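Local coordinates for protein 6-aminohexanoate-cyclic-dimer hydrolase (Arthrobacter sp., PDB 3A2Q) that hydrolyses the cyclic dimer of 6-aminohexanoate, a nylon-6 by-product, to the linear dimer, at residues T118-T129 and S146-A157; L258-N266 and A278-L288. The protein carries 1 engineered substitution. One frame throughout, in Å; residues are numbered along the deposited sequence.

Interaction 1: residues T118-T129 and S146-A157; sequences TNTPEMGNQVTT and SVGGSSGGSGAA. With ACA (6-aminohexanoic acid), chain B; ACA (6-aminohexanoic acid), chain C.
A cis peptide bond joins Gly-149 to Ser-150 just where both press on segment 118-129, Gly-149 against the backbone of Val-127 and Ser-150 against the ring of Pro-121. Ser-150 CB lies 3.4 Å from Pro-121 CG, closer than carbons usually pack. With chi1 at 54°, its OG sits between its own N and carbonyl carbon and turns to the substrate. Ser-150 OG (2.8 Å) and Gly-124 O (3.0 Å) both lie within hydrogen-bonding distance of N of the chain B 6-aminohexanoic acid, an amide nitrogen whose one N-H they probably share. At the far end of this ligand unit, Asn-125 ND2 donates to its O at 2.7 Å, and Gln-411 accepts from the same Asn-125 ND2.

Thr-120 OG1 donates in the carbonyl plane, on a lone pair, to Pro-121 O (2.9 Å), which also receives Gly-124 N. A valine here would probably leave Pro-121 O with the backbone donor alone and set the turn leading to Gly-124 freer to shift.

Further along, Thr-129 OG1 bonds Gly-148 O at 2.8 Å while lying 3.0 Å from Gly-152 CA, so a side chain there would collide with it. Gly-153 N reaches Asn-119 O from 3.1 Å, and water 1 ties Asn-119 O to Ser-154 N. The glycine- and serine-rich segment is characteristic of the amidase signature, in which Ser-150, bonded to Lys-72, is by similarity the cis serine of the Ser-cisSer-Lys triad.

Interaction 2: residues L258-N266 and A278-L288; sequences LRVGVLTHN and AAAARGAAAAL
Thr-264 and Arg-282 carry the polar part of this contact. The arginine chain folds at both chi2 and chi3, which swings its guanidinium back over the strand side of the helix, where NH2 donates to Thr-264 OG1 at 2.9 Å. The bond is bent, and the hydroxyl oxygen stands near the guanidinium edge, 20° out of its plane. Water 4 closes a second link, accepting from Arg-282 NE at 3.2 Å and hydrogen-bonding Thr-264 OG1. NH1 turns instead to a salt bridge with Asp-297, so the guanidinium is held through all three of its nitrogens and its rotation is probably well fixed. Val-262 CG1 lies obliquely beside this group, 3.7 Å from Arg-282 NH1. Where segment 278-288 begins, Thr-264 CG2 rests against a backbone carbonyl, 3.6 Å from Ala-278 O.

The apolar contacts run along the buried face of the helix. Val-262 CG2 packs on Ala-285 CB at 3.9 Å. Val-260 CG1 meets Leu-288 CD1 at 4.1 Å, these side chains crossing at about a right angle.

Strand 259-262 and helix 278-288 run nearly antiparallel, at 161° with 9.5 Å between their axes, as the first strand and helix of a beta-alpha-beta crossover to strand 294-297. Strand 259-262 lies between strands 383-387 and 294-297, both parallel to it, while helix 460-473 packs against Leu-288.

Both contacts belong to one mixed sheet, but to opposite flanks of it. Interaction 1 begins where strand 113-118, next to the edge strand 45-48, gives way to the loop, whereas interaction 2 is built on strand 259-262, next to the other edge strand, 294-297. Their centres are 27 Å apart and their nearest atoms about 15 Å, so they do not touch. Interaction 1 holds Ser-150, with its side chain about 3 Å from those of Lys-72 and of Ala-174, the engineered residue at the position of the acyl-ester nucleophile by similarity. Interaction 2 takes no part in that site; it is structural packing farther out, its centre about 22 Å from the centre of the chain. The centre of interaction 1 is about 9 Å from the centre of the chain.

Interaction 1: residues T118-T129 and S146-A157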
ATOM      1  N   THR A 118       5.249  -8.368   7.705  1.00 33.70           N
ATOM      2  CA  THR A 118       4.265  -8.986   6.822  1.00 31.01           C
ATOM      3  C   THR A 118       4.811  -9.451   5.479  1.00 32.22           C
ATOM      4  O   THR A 118       5.785  -8.905   4.958  1.00 33.14           O
ATOM      5  CB  THR A 118       3.108  -8.029   6.563  1.00 32.17           C
ATOM      6  OG1 THR A 118       3.632  -6.772   6.116  1.00 28.12           O
ATOM      7  CG2 THR A 118       2.300  -7.830   7.832  1.00 28.07           C
ATOM      8  N   ASN A 119       4.140 -10.445   4.907  1.00 30.70           N
ATOM      9  CA  ASN A 119       4.542 -11.036   3.639  1.00 30.76           C
ATOM     10  C   ASN A 119       4.375 -10.129   2.420  1.00 28.11           C
ATOM     11  O   ASN A 119       3.530  -9.234   2.402  1.00 31.07           O
ATOM     12  CB  ASN A 119       3.785 -12.354   3.436  1.00 29.71           C
ATOM     13  CG  ASN A 119       4.415 -13.235   2.376  1.00 31.73           C
ATOM     14  OD1 ASN A 119       5.623 -13.170   2.132  1.00 31.96           O
ATOM     15  ND2 ASN A 119       3.604 -14.083   1.754  1.00 35.81           N
ATOM     16  N   THR A 120       5.195 -10.383   1.404  1.00 28.49           N
ATOM     17  CA  THR A 120       5.202  -9.625   0.158  1.00 26.87           C
ATOM     18  C   THR A 120       5.756 -10.485  -0.977  1.00 28.70           C
ATOM     19  O   THR A 120       6.488 -11.448  -0.733  1.00 30.35           O
ATOM     20  CB  THR A 120       6.130  -8.385   0.273  1.00 23.00           C
ATOM     21  OG1 THR A 120       6.349  -7.815  -1.025  1.00 27.81           O
ATOM     22  CG2 THR A 120       7.487  -8.797   0.852  1.00 28.60           C
ATOM     23  N   PRO A 121       5.391 -10.173  -2.231  1.00 28.47           N
ATOM     24  CA  PRO A 121       5.952 -10.990  -3.309  1.00 27.54           C
ATOM     25  C   PRO A 121       7.426 -10.582  -3.345  1.00 30.13           C
ATOM     26  O   PRO A 121       7.785  -9.535  -2.801  1.00 29.28           O
ATOM     27  CB  PRO A 121       5.173 -10.534  -4.545  1.00 27.67           C
ATOM     28  CG  PRO A 121       4.732  -9.134  -4.186  1.00 23.63           C
ATOM     29  CD  PRO A 121       4.351  -9.263  -2.741  1.00 24.81           C
ATOM     30  N   GLU A 122       8.280 -11.391  -3.959  1.00 30.41           N
ATOM     31  CA  GLU A 122       9.705 -11.077  -4.000  1.00 29.85           C
ATOM     32  C   GLU A 122      10.041  -9.663  -4.479  1.00 26.51           C
ATOM     33  O   GLU A 122       9.741  -9.290  -5.615  1.00 27.96           O
ATOM     34  CB  GLU A 122      10.450 -12.083  -4.873  1.00 34.00           C
ATOM     35  CG  GLU A 122      11.945 -11.827  -4.906  1.00 36.18           C
ATOM     36  CD  GLU A 122      12.702 -12.879  -5.675  1.00 37.14           C
ATOM     37  OE1 GLU A 122      12.538 -12.947  -6.912  1.00 39.29           O
ATOM     38  OE2 GLU A 122      13.458 -13.639  -5.035  1.00 41.68           O
ATOM     39  N   MET A 123      10.688  -8.894  -3.608  1.00 27.83           N
ATOM     40  CA  MET A 123      11.080  -7.521  -3.911  1.00 27.60           C
ATOM     41  C   MET A 123       9.881  -6.677  -4.348  1.00 28.15           C
ATOM     42  O   MET A 123      10.042  -5.650  -5.012  1.00 29.00           O
ATOM     43  CB  MET A 123      12.175  -7.507  -4.992  1.00 28.23           C
ATOM     44  CG  MET A 123      13.468  -8.213  -4.556  1.00 27.48           C
ATOM     45  SD  MET A 123      14.836  -8.098  -5.730  1.00 33.61           S
ATOM     46  CE  MET A 123      14.450  -9.476  -6.857  1.00 30.08           C
ATOM     47  N   GLY A 124       8.687  -7.117  -3.954  1.00 27.83           N
ATOM     48  CA  GLY A 124       7.458  -6.407  -4.289  1.00 30.58           C
ATOM     49  C   GLY A 124       7.147  -6.386  -5.773  1.00 29.67           C
ATOM     50  O   GLY A 124       6.471  -5.482  -6.260  1.00 31.00           O
ATOM     51  N   ASN A 125       7.606  -7.405  -6.490  1.00 29.78           N
ATOM     52  CA  ASN A 125       7.422  -7.460  -7.930  1.00 31.21           C
ATOM     53  C   ASN A 125       6.120  -8.064  -8.469  1.00 29.47           C
ATOM     54  O   ASN A 125       6.080  -8.502  -9.616  1.00 31.96           O
ATOM     55  CB  ASN A 125       8.612  -8.185  -8.566  1.00 34.52           C
ATOM     56  CG  ASN A 125       8.830  -7.787 -10.011  1.00 45.33           C
ATOM     57  OD1 ASN A 125       9.105  -8.630 -10.866  1.00 52.98           O
ATOM     58  ND2 ASN A 125       8.716  -6.492 -10.293  1.00 48.42           N
ATOM     59  N   GLN A 126       5.060  -8.084  -7.667  1.00 27.35           N
ATOM     60  CA  GLN A 126       3.781  -8.633  -8.134  1.00 26.51           C
ATOM     61  C   GLN A 126       2.618  -7.923  -7.458  1.00 27.35           C
ATOM     62  O   GLN A 126       2.809  -7.248  -6.449  1.00 27.05           O
ATOM     63  CB  GLN A 126       3.673 -10.132  -7.811  1.00 29.05           C
ATOM     64  CG  GLN A 126       4.712 -11.054  -8.458  1.00 33.96           C
ATOM     65  CD  GLN A 126       4.635 -11.087  -9.977  1.00 38.80           C
ATOM     66  OE1 GLN A 126       3.571 -10.897 -10.562  1.00 36.31           O
ATOM     67  NE2 GLN A 126       5.768 -11.349 -10.620  1.00 38.27           N
ATOM     68  N   VAL A 127       1.415  -8.068  -8.019  1.00 29.02           N
ATOM     69  CA  VAL A 127       0.226  -7.472  -7.416  1.00 26.93           C
ATOM     70  C   VAL A 127      -0.612  -8.534  -6.698  1.00 29.33           C
ATOM     71  O   VAL A 127      -1.825  -8.404  -6.520  1.00 26.79           O
ATOM     72  CB  VAL A 127      -0.643  -6.694  -8.437  1.00 26.10           C
ATOM     73  CG1 VAL A 127      -0.022  -5.329  -8.691  1.00 29.19           C
ATOM     74  CG2 VAL A 127      -0.784  -7.473  -9.732  1.00 26.23           C
ATOM     75  N   THR A 128       0.061  -9.609  -6.314  1.00 25.98           N
ATOM     76  CA  THR A 128      -0.544 -10.662  -5.515  1.00 29.56           C
ATOM     77  C   THR A 128       0.594 -10.985  -4.557  1.00 27.13           C
ATOM     78  O   THR A 128       1.737 -10.619  -4.825  1.00 30.85           O
ATOM     79  CB  THR A 128      -0.931 -11.915  -6.319  1.00 31.18           C
ATOM     80  OG1 THR A 128      -1.670 -12.790  -5.457  1.00 27.59           O
ATOM     81  CG2 THR A 128       0.300 -12.651  -6.830  1.00 30.90           C
ATOM     82  N   THR A 129       0.295 -11.651  -3.450  1.00 25.26           N
ATOM     83  CA  THR A 129       1.325 -11.952  -2.457  1.00 27.67           C
ATOM     84  C   THR A 129       1.484 -13.456  -2.301  1.00 30.01           C
ATOM     85  O   THR A 129       0.971 -14.049  -1.355  1.00 29.54           O
ATOM     86  CB  THR A 129       0.955 -11.306  -1.100  1.00 29.12           C
ATOM     87  OG1 THR A 129       0.736  -9.903  -1.293  1.00 29.42           O
ATOM     88  CG2 THR A 129       2.066 -11.487  -0.082  1.00 27.86           C
ATOM     89  N   SER A 146      -6.695 -14.266  -3.522  1.00 26.03           N
ATOM     90  CA  SER A 146      -5.498 -13.457  -3.341  1.00 28.57           C
ATOM     91  C   SER A 146      -5.809 -12.294  -2.394  1.00 27.98           C
ATOM     92  O   SER A 146      -6.971 -12.008  -2.111  1.00 29.73           O
ATOM     93  CB  SER A 146      -5.047 -12.903  -4.697  1.00 25.76           C
ATOM     94  OG  SER A 146      -4.073 -11.879  -4.554  1.00 28.26           O
ATOM     95  N   VAL A 147      -4.764 -11.635  -1.904  1.00 29.36           N
ATOM     96  CA  VAL A 147      -4.930 -10.489  -1.014  1.00 26.98           C
ATOM     97  C   VAL A 147      -4.384  -9.249  -1.712  1.00 27.37           C
ATOM     98  O   VAL A 147      -4.226  -8.193  -1.096  1.00 28.15           O
ATOM     99  CB  VAL A 147      -4.172 -10.682   0.328  1.00 25.04           C
ATOM    100  CG1 VAL A 147      -4.841 -11.781   1.150  1.00 27.18           C
ATOM    101  CG2 VAL A 147      -2.696 -11.021   0.068  1.00 20.61           C
ATOM    102  N   GLY A 148      -4.122  -9.380  -3.007  1.00 27.05           N
ATOM    103  CA  GLY A 148      -3.561  -8.274  -3.761  1.00 29.49           C
ATOM    104  C   GLY A 148      -2.084  -8.196  -3.421  1.00 28.97           C
ATOM    105  O   GLY A 148      -1.561  -9.083  -2.750  1.00 30.80           O
ATOM    106  N   GLY A 149      -1.405  -7.148  -3.873  1.00 27.56           N
ATOM    107  CA  GLY A 149       0.011  -7.010  -3.579  1.00 27.59           C
ATOM    108  C   GLY A 149       0.504  -5.644  -4.007  1.00 27.03           C
ATOM    109  O   GLY A 149      -0.248  -4.906  -4.641  1.00 27.09           O
ATOM    110  N   SER A 150       1.760  -5.312  -3.707  1.00 24.63           N
ATOM    111  CA  SER A 150       2.675  -6.217  -3.006  1.00 27.26           C
ATOM    112  C   SER A 150       2.570  -6.210  -1.479  1.00 26.81           C
ATOM    113  O   SER A 150       3.094  -7.105  -0.819  1.00 28.10           O
ATOM    114  CB  SER A 150       4.120  -5.913  -3.425  1.00 28.35           C
ATOM    115  OG  SER A 150       4.437  -4.541  -3.228  1.00 24.87           O
ATOM    116  N   SER A 151       1.900  -5.213  -0.909  1.00 24.19           N
ATOM    117  CA  SER A 151       1.766  -5.155   0.544  1.00 22.51           C
ATOM    118  C   SER A 151       0.602  -6.024   1.018  1.00 27.16           C
ATOM    119  O   SER A 151      -0.128  -5.651   1.937  1.00 26.88           O
ATOM    120  CB  SER A 151       1.552  -3.711   0.996  1.00 25.90           C
ATOM    121  OG  SER A 151       2.562  -2.864   0.470  1.00 22.43           O
ATOM    122  N   GLY A 152       0.447  -7.192   0.391  1.00 25.63           N
ATOM    123  CA  GLY A 152      -0.640  -8.100   0.726  1.00 25.01           C
ATOM    124  C   GLY A 152      -0.699  -8.587   2.162  1.00 25.14           C
ATOM    125  O   GLY A 152      -1.785  -8.762   2.714  1.00 29.48           O
ATOM    126  N   GLY A 153       0.459  -8.814   2.772  1.00 25.75           N
ATOM    127  CA  GLY A 153       0.488  -9.270   4.151  1.00 25.18           C
ATOM    128  C   GLY A 153      -0.053  -8.234   5.119  1.00 26.68           C
ATOM    129  O   GLY A 153      -0.776  -8.563   6.056  1.00 25.16           O
ATOM    130  N   SER A 154       0.290  -6.970   4.894  1.00 29.34           N
ATOM    131  CA  SER A 154      -0.179  -5.909   5.770  1.00 26.82           C
ATOM    132  C   SER A 154      -1.674  -5.699   5.590  1.00 25.46           C
ATOM    133  O   SER A 154      -2.394  -5.510   6.567  1.00 23.52           O
ATOM    134  CB  SER A 154       0.579  -4.609   5.489  1.00 26.32           C
ATOM    135  OG  SER A 154       1.937  -4.734   5.870  1.00 30.05           O
ATOM    136  N   GLY A 155      -2.141  -5.730   4.344  1.00 22.46           N
ATOM    137  CA  GLY A 155      -3.561  -5.553   4.102  1.00 25.18           C
ATOM    138  C   GLY A 155      -4.381  -6.635   4.790  1.00 25.08           C
ATOM    139  O   GLY A 155      -5.366  -6.347   5.474  1.00 26.58           O
ATOM    140  N   ALA A 156      -3.966  -7.887   4.618  1.00 26.86           N
ATOM    141  CA  ALA A 156      -4.662  -9.021   5.225  1.00 28.32           C
ATOM    142  C   ALA A 156      -4.583  -8.968   6.746  1.00 27.78           C
ATOM    143  O   ALA A 156      -5.562  -9.253   7.439  1.00 29.00           O
ATOM    144  CB  ALA A 156      -4.061 -10.334   4.721  1.00 26.47           C
ATOM    145  N   ALA A 157      -3.413  -8.607   7.264  1.00 28.50           N
ATOM    146  CA  ALA A 157      -3.216  -8.528   8.707  1.00 28.53           C
ATOM    147  C   ALA A 157      -4.219  -7.577   9.344  1.00 30.29           C
ATOM    148  O   ALA A 157      -4.869  -7.919  10.329  1.00 32.22           O
ATOM    149  CB  ALA A 157      -1.796  -8.077   9.017  1.00 27.95           C
TER
HETATM  150  C   ACA B 601       8.661  -3.086  -9.064  1.00 50.99           C
HETATM  151  O   ACA B 601       8.801  -4.286  -8.826  1.00 60.10           O
HETATM  152  C2  ACA B 601       9.461  -2.057  -8.294  1.00 49.76           C
HETATM  153  C3  ACA B 601       9.480  -2.341  -6.801  1.00 43.59           C
HETATM  154  C4  ACA B 601       8.313  -1.654  -6.111  1.00 49.27           C
HETATM  155  C5  ACA B 601       7.629  -2.560  -5.103  1.00 50.14           C
HETATM  156  C6  ACA B 601       6.215  -2.078  -4.802  1.00 51.04           C
HETATM  157  N   ACA B 601       5.196  -2.967  -5.357  1.00 42.07           N
HETATM  158  C   ACA C 602       4.199  -2.563  -6.136  1.00 38.12           C
HETATM  159  O   ACA C 602       3.835  -1.385  -6.197  1.00 31.11           O
HETATM  160  C2  ACA C 602       3.508  -3.640  -6.961  1.00 36.13           C
HETATM  161  C3  ACA C 602       3.631  -3.413  -8.465  1.00 39.61           C
HETATM  162  C4  ACA C 602       4.944  -3.952  -9.036  1.00 41.85           C
HETATM  163  C5  ACA C 602       5.396  -3.130 -10.244  1.00 47.58           C
HETATM  164  C6  ACA C 602       6.824  -3.450 -10.674  1.00 49.59           C
HETATM  165  N   ACA C 602       7.819  -2.626  -9.986  1.00 53.42           N
HETATM  166  O   HOH W   1       2.871  -6.516   3.355  1.00 27.01           O
HETATM  167  O   HOH W   2      -4.382 -10.048  -6.606  1.00 44.95           O
HETATM  168  O   HOH W   3      -2.123 -13.472  -2.255  1.00 29.15           O

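Interaction 2: residues L258-N266 and A278-L288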
ATOM      1  N   LEU A 258     -17.014  20.602  -3.372  1.00 34.97           N
ATOM      2  CA  LEU A 258     -15.872  20.453  -4.269  1.00 31.90           C
ATOM      3  C   LEU A 258     -16.279  19.959  -5.653  1.00 28.89           C
ATOM      4  O   LEU A 258     -17.324  19.336  -5.816  1.00 29.70           O
ATOM      5  CB  LEU A 258     -14.870  19.472  -3.658  1.00 33.10           C
ATOM      6  CG  LEU A 258     -14.355  19.789  -2.255  1.00 36.17           C
ATOM      7  CD1 LEU A 258     -13.444  18.667  -1.782  1.00 35.46           C
ATOM      8  CD2 LEU A 258     -13.606  21.112  -2.270  1.00 31.98           C
ATOM      9  N   ARG A 259     -15.446  20.250  -6.649  1.00 29.12           N
ATOM     10  CA  ARG A 259     -15.696  19.801  -8.012  1.00 30.34           C
ATOM     11  C   ARG A 259     -15.193  18.362  -8.055  1.00 30.29           C
ATOM     12  O   ARG A 259     -13.992  18.113  -7.937  1.00 27.00           O
ATOM     13  CB  ARG A 259     -14.917  20.651  -9.025  1.00 35.87           C
ATOM     14  CG  ARG A 259     -15.585  21.963  -9.391  1.00 47.85           C
ATOM     15  CD  ARG A 259     -16.745  21.761 -10.374  1.00 59.24           C
ATOM     16  NE  ARG A 259     -16.296  21.569 -11.756  1.00 65.13           N
ATOM     17  CZ  ARG A 259     -17.110  21.450 -12.804  1.00 68.44           C
ATOM     18  NH1 ARG A 259     -18.428  21.500 -12.636  1.00 65.06           N
ATOM     19  NH2 ARG A 259     -16.607  21.294 -14.022  1.00 67.89           N
ATOM     20  N   VAL A 260     -16.117  17.426  -8.217  1.00 29.70           N
ATOM     21  CA  VAL A 260     -15.774  16.012  -8.244  1.00 28.13           C
ATOM     22  C   VAL A 260     -16.059  15.369  -9.587  1.00 28.94           C
ATOM     23  O   VAL A 260     -17.135  15.548 -10.152  1.00 30.75           O
ATOM     24  CB  VAL A 260     -16.564  15.239  -7.165  1.00 29.40           C
ATOM     25  CG1 VAL A 260     -16.163  13.763  -7.176  1.00 25.33           C
ATOM     26  CG2 VAL A 260     -16.321  15.855  -5.801  1.00 26.20           C
ATOM     27  N   GLY A 261     -15.086  14.619 -10.091  1.00 27.21           N
ATOM     28  CA  GLY A 261     -15.262  13.917 -11.347  1.00 27.21           C
ATOM     29  C   GLY A 261     -15.279  12.433 -11.017  1.00 29.86           C
ATOM     30  O   GLY A 261     -14.499  11.978 -10.183  1.00 27.81           O
ATOM     31  N   VAL A 262     -16.171  11.676 -11.645  1.00 28.80           N
ATOM     32  CA  VAL A 262     -16.247  10.247 -11.380  1.00 31.06           C
ATOM     33  C   VAL A 262     -15.985   9.466 -12.660  1.00 29.00           C
ATOM     34  O   VAL A 262     -16.443   9.841 -13.742  1.00 28.30           O
ATOM     35  CB  VAL A 262     -17.628   9.851 -10.783  1.00 35.05           C
ATOM     36  CG1 VAL A 262     -18.747  10.306 -11.691  1.00 38.98           C
ATOM     37  CG2 VAL A 262     -17.696   8.342 -10.576  1.00 34.93           C
ATOM     38  N   LEU A 263     -15.215   8.393 -12.529  1.00 27.59           N
ATOM     39  CA  LEU A 263     -14.861   7.544 -13.655  1.00 27.07           C
ATOM     40  C   LEU A 263     -15.428   6.147 -13.431  1.00 26.66           C
ATOM     41  O   LEU A 263     -15.091   5.486 -12.442  1.00 27.53           O
ATOM     42  CB  LEU A 263     -13.337   7.465 -13.783  1.00 23.49           C
ATOM     43  CG  LEU A 263     -12.768   6.528 -14.857  1.00 26.23           C
ATOM     44  CD1 LEU A 263     -13.223   6.985 -16.239  1.00 24.19           C
ATOM     45  CD2 LEU A 263     -11.239   6.521 -14.777  1.00 26.26           C
ATOM     46  N   THR A 264     -16.285   5.692 -14.341  1.00 27.60           N
ATOM     47  CA  THR A 264     -16.868   4.363 -14.203  1.00 26.07           C
ATOM     48  C   THR A 264     -16.740   3.472 -15.441  1.00 29.18           C
ATOM     49  O   THR A 264     -17.602   2.639 -15.724  1.00 28.93           O
ATOM     50  CB  THR A 264     -18.343   4.443 -13.757  1.00 24.49           C
ATOM     51  OG1 THR A 264     -19.074   5.301 -14.639  1.00 31.24           O
ATOM     52  CG2 THR A 264     -18.426   4.987 -12.333  1.00 26.29           C
ATOM     53  N   HIS A 265     -15.658   3.667 -16.186  1.00 27.79           N
ATOM     54  CA  HIS A 265     -15.357   2.839 -17.352  1.00 27.36           C
ATOM     55  C   HIS A 265     -13.840   2.888 -17.493  1.00 26.76           C
ATOM     56  O   HIS A 265     -13.186   3.697 -16.833  1.00 24.94           O
ATOM     57  CB  HIS A 265     -16.048   3.361 -18.628  1.00 27.50           C
ATOM     58  CG  HIS A 265     -15.431   4.598 -19.208  1.00 30.11           C
ATOM     59  ND1 HIS A 265     -15.587   5.847 -18.647  1.00 29.85           N
ATOM     60  CD2 HIS A 265     -14.663   4.774 -20.309  1.00 25.94           C
ATOM     61  CE1 HIS A 265     -14.941   6.739 -19.378  1.00 30.92           C
ATOM     62  NE2 HIS A 265     -14.372   6.113 -20.392  1.00 30.50           N
ATOM     63  N   ASN A 266     -13.274   2.005 -18.307  1.00 24.66           N
ATOM     64  CA  ASN A 266     -11.829   2.001 -18.521  1.00 25.60           C
ATOM     65  C   ASN A 266     -11.543   2.917 -19.706  1.00 25.72           C
ATOM     66  O   ASN A 266     -11.774   2.543 -20.852  1.00 26.92           O
ATOM     67  CB  ASN A 266     -11.331   0.592 -18.824  1.00 24.43           C
ATOM     68  CG  ASN A 266      -9.885   0.580 -19.269  1.00 28.99           C
ATOM     69  OD1 ASN A 266      -9.159   1.554 -19.075  1.00 27.41           O
ATOM     70  ND2 ASN A 266      -9.454  -0.528 -19.858  1.00 26.44           N
ATOM     71  N   ALA A 278     -17.342  -0.780 -10.892  1.00 24.45           N
ATOM     72  CA  ALA A 278     -17.862   0.492 -11.370  1.00 24.23           C
ATOM     73  C   ALA A 278     -19.041   0.968 -10.524  1.00 27.47           C
ATOM     74  O   ALA A 278     -19.142   2.151 -10.203  1.00 26.22           O
ATOM     75  CB  ALA A 278     -18.284   0.373 -12.827  1.00 27.43           C
ATOM     76  N   ALA A 279     -19.919   0.041 -10.149  1.00 25.09           N
ATOM     77  CA  ALA A 279     -21.096   0.389  -9.358  1.00 28.29           C
ATOM     78  C   ALA A 279     -20.744   0.900  -7.962  1.00 25.84           C
ATOM     79  O   ALA A 279     -21.452   1.737  -7.410  1.00 26.82           O
ATOM     80  CB  ALA A 279     -22.032  -0.816  -9.260  1.00 25.08           C
ATOM     81  N   ALA A 280     -19.655   0.391  -7.390  1.00 25.54           N
ATOM     82  CA  ALA A 280     -19.221   0.812  -6.062  1.00 24.71           C
ATOM     83  C   ALA A 280     -18.785   2.266  -6.131  1.00 24.25           C
ATOM     84  O   ALA A 280     -19.124   3.071  -5.268  1.00 27.12           O
ATOM     85  CB  ALA A 280     -18.058  -0.061  -5.580  1.00 25.07           C
ATOM     86  N   ALA A 281     -18.023   2.599  -7.166  1.00 25.40           N
ATOM     87  CA  ALA A 281     -17.553   3.969  -7.345  1.00 24.68           C
ATOM     88  C   ALA A 281     -18.748   4.883  -7.616  1.00 24.82           C
ATOM     89  O   ALA A 281     -18.832   5.994  -7.086  1.00 26.04           O
ATOM     90  CB  ALA A 281     -16.568   4.033  -8.502  1.00 22.13           C
ATOM     91  N   ARG A 282     -19.677   4.410  -8.439  1.00 26.00           N
ATOM     92  CA  ARG A 282     -20.866   5.192  -8.763  1.00 27.09           C
ATOM     93  C   ARG A 282     -21.648   5.482  -7.478  1.00 26.80           C
ATOM     94  O   ARG A 282     -22.086   6.610  -7.246  1.00 27.10           O
ATOM     95  CB  ARG A 282     -21.733   4.424  -9.771  1.00 29.77           C
ATOM     96  CG  ARG A 282     -23.024   5.123 -10.184  1.00 33.03           C
ATOM     97  CD  ARG A 282     -22.769   6.504 -10.766  1.00 36.96           C
ATOM     98  NE  ARG A 282     -21.991   6.458 -12.001  1.00 34.08           N
ATOM     99  CZ  ARG A 282     -21.643   7.534 -12.700  1.00 38.11           C
ATOM    100  NH1 ARG A 282     -22.004   8.743 -12.285  1.00 31.54           N
ATOM    101  NH2 ARG A 282     -20.931   7.404 -13.810  1.00 34.93           N
ATOM    102  N   GLY A 283     -21.797   4.460  -6.643  1.00 27.86           N
ATOM    103  CA  GLY A 283     -22.511   4.611  -5.387  1.00 27.86           C
ATOM    104  C   GLY A 283     -21.874   5.646  -4.478  1.00 30.05           C
ATOM    105  O   GLY A 283     -22.574   6.401  -3.806  1.00 29.04           O
ATOM    106  N   ALA A 284     -20.544   5.676  -4.446  1.00 28.70           N
ATOM    107  CA  ALA A 284     -19.821   6.634  -3.617  1.00 26.85           C
ATOM    108  C   ALA A 284     -20.020   8.039  -4.178  1.00 27.29           C
ATOM    109  O   ALA A 284     -20.138   9.003  -3.427  1.00 27.45           O
ATOM    110  CB  ALA A 284     -18.332   6.286  -3.583  1.00 25.69           C
ATOM    111  N   ALA A 285     -20.046   8.140  -5.503  1.00 24.36           N
ATOM    112  CA  ALA A 285     -20.240   9.417  -6.179  1.00 25.66           C
ATOM    113  C   ALA A 285     -21.630   9.961  -5.851  1.00 25.68           C
ATOM    114  O   ALA A 285     -21.799  11.154  -5.634  1.00 27.38           O
ATOM    115  CB  ALA A 285     -20.089   9.241  -7.686  1.00 29.01           C
ATOM    116  N   ALA A 286     -22.621   9.077  -5.813  1.00 28.01           N
ATOM    117  CA  ALA A 286     -23.986   9.481  -5.495  1.00 29.74           C
ATOM    118  C   ALA A 286     -24.049  10.010  -4.068  1.00 30.87           C
ATOM    119  O   ALA A 286     -24.749  10.982  -3.788  1.00 30.00           O
ATOM    120  CB  ALA A 286     -24.935   8.303  -5.659  1.00 29.95           C
ATOM    121  N   ALA A 287     -23.317   9.363  -3.166  1.00 29.49           N
ATOM    122  CA  ALA A 287     -23.290   9.785  -1.770  1.00 32.15           C
ATOM    123  C   ALA A 287     -22.643  11.165  -1.645  1.00 33.25           C
ATOM    124  O   ALA A 287     -23.039  11.972  -0.805  1.00 35.31           O
ATOM    125  CB  ALA A 287     -22.531   8.761  -0.921  1.00 31.08           C
ATOM    126  N   LEU A 288     -21.641  11.439  -2.475  1.00 31.48           N
ATOM    127  CA  LEU A 288     -20.989  12.742  -2.427  1.00 32.48           C
ATOM    128  C   LEU A 288     -21.947  13.800  -2.967  1.00 32.02           C
ATOM    129  O   LEU A 288     -21.983  14.920  -2.468  1.00 31.19           O
ATOM    130  CB  LEU A 288     -19.684  12.733  -3.238  1.00 30.06           C
ATOM    131  CG  LEU A 288     -18.529  11.887  -2.685  1.00 31.26           C
ATOM    132  CD1 LEU A 288     -17.331  11.978  -3.629  1.00 27.22           C
ATOM    133  CD2 LEU A 288     -18.139  12.374  -1.296  1.00 26.93           C
TER
HETATM  134  O   HOH W   4     -21.596   3.853 -13.742  1.00 36.70           O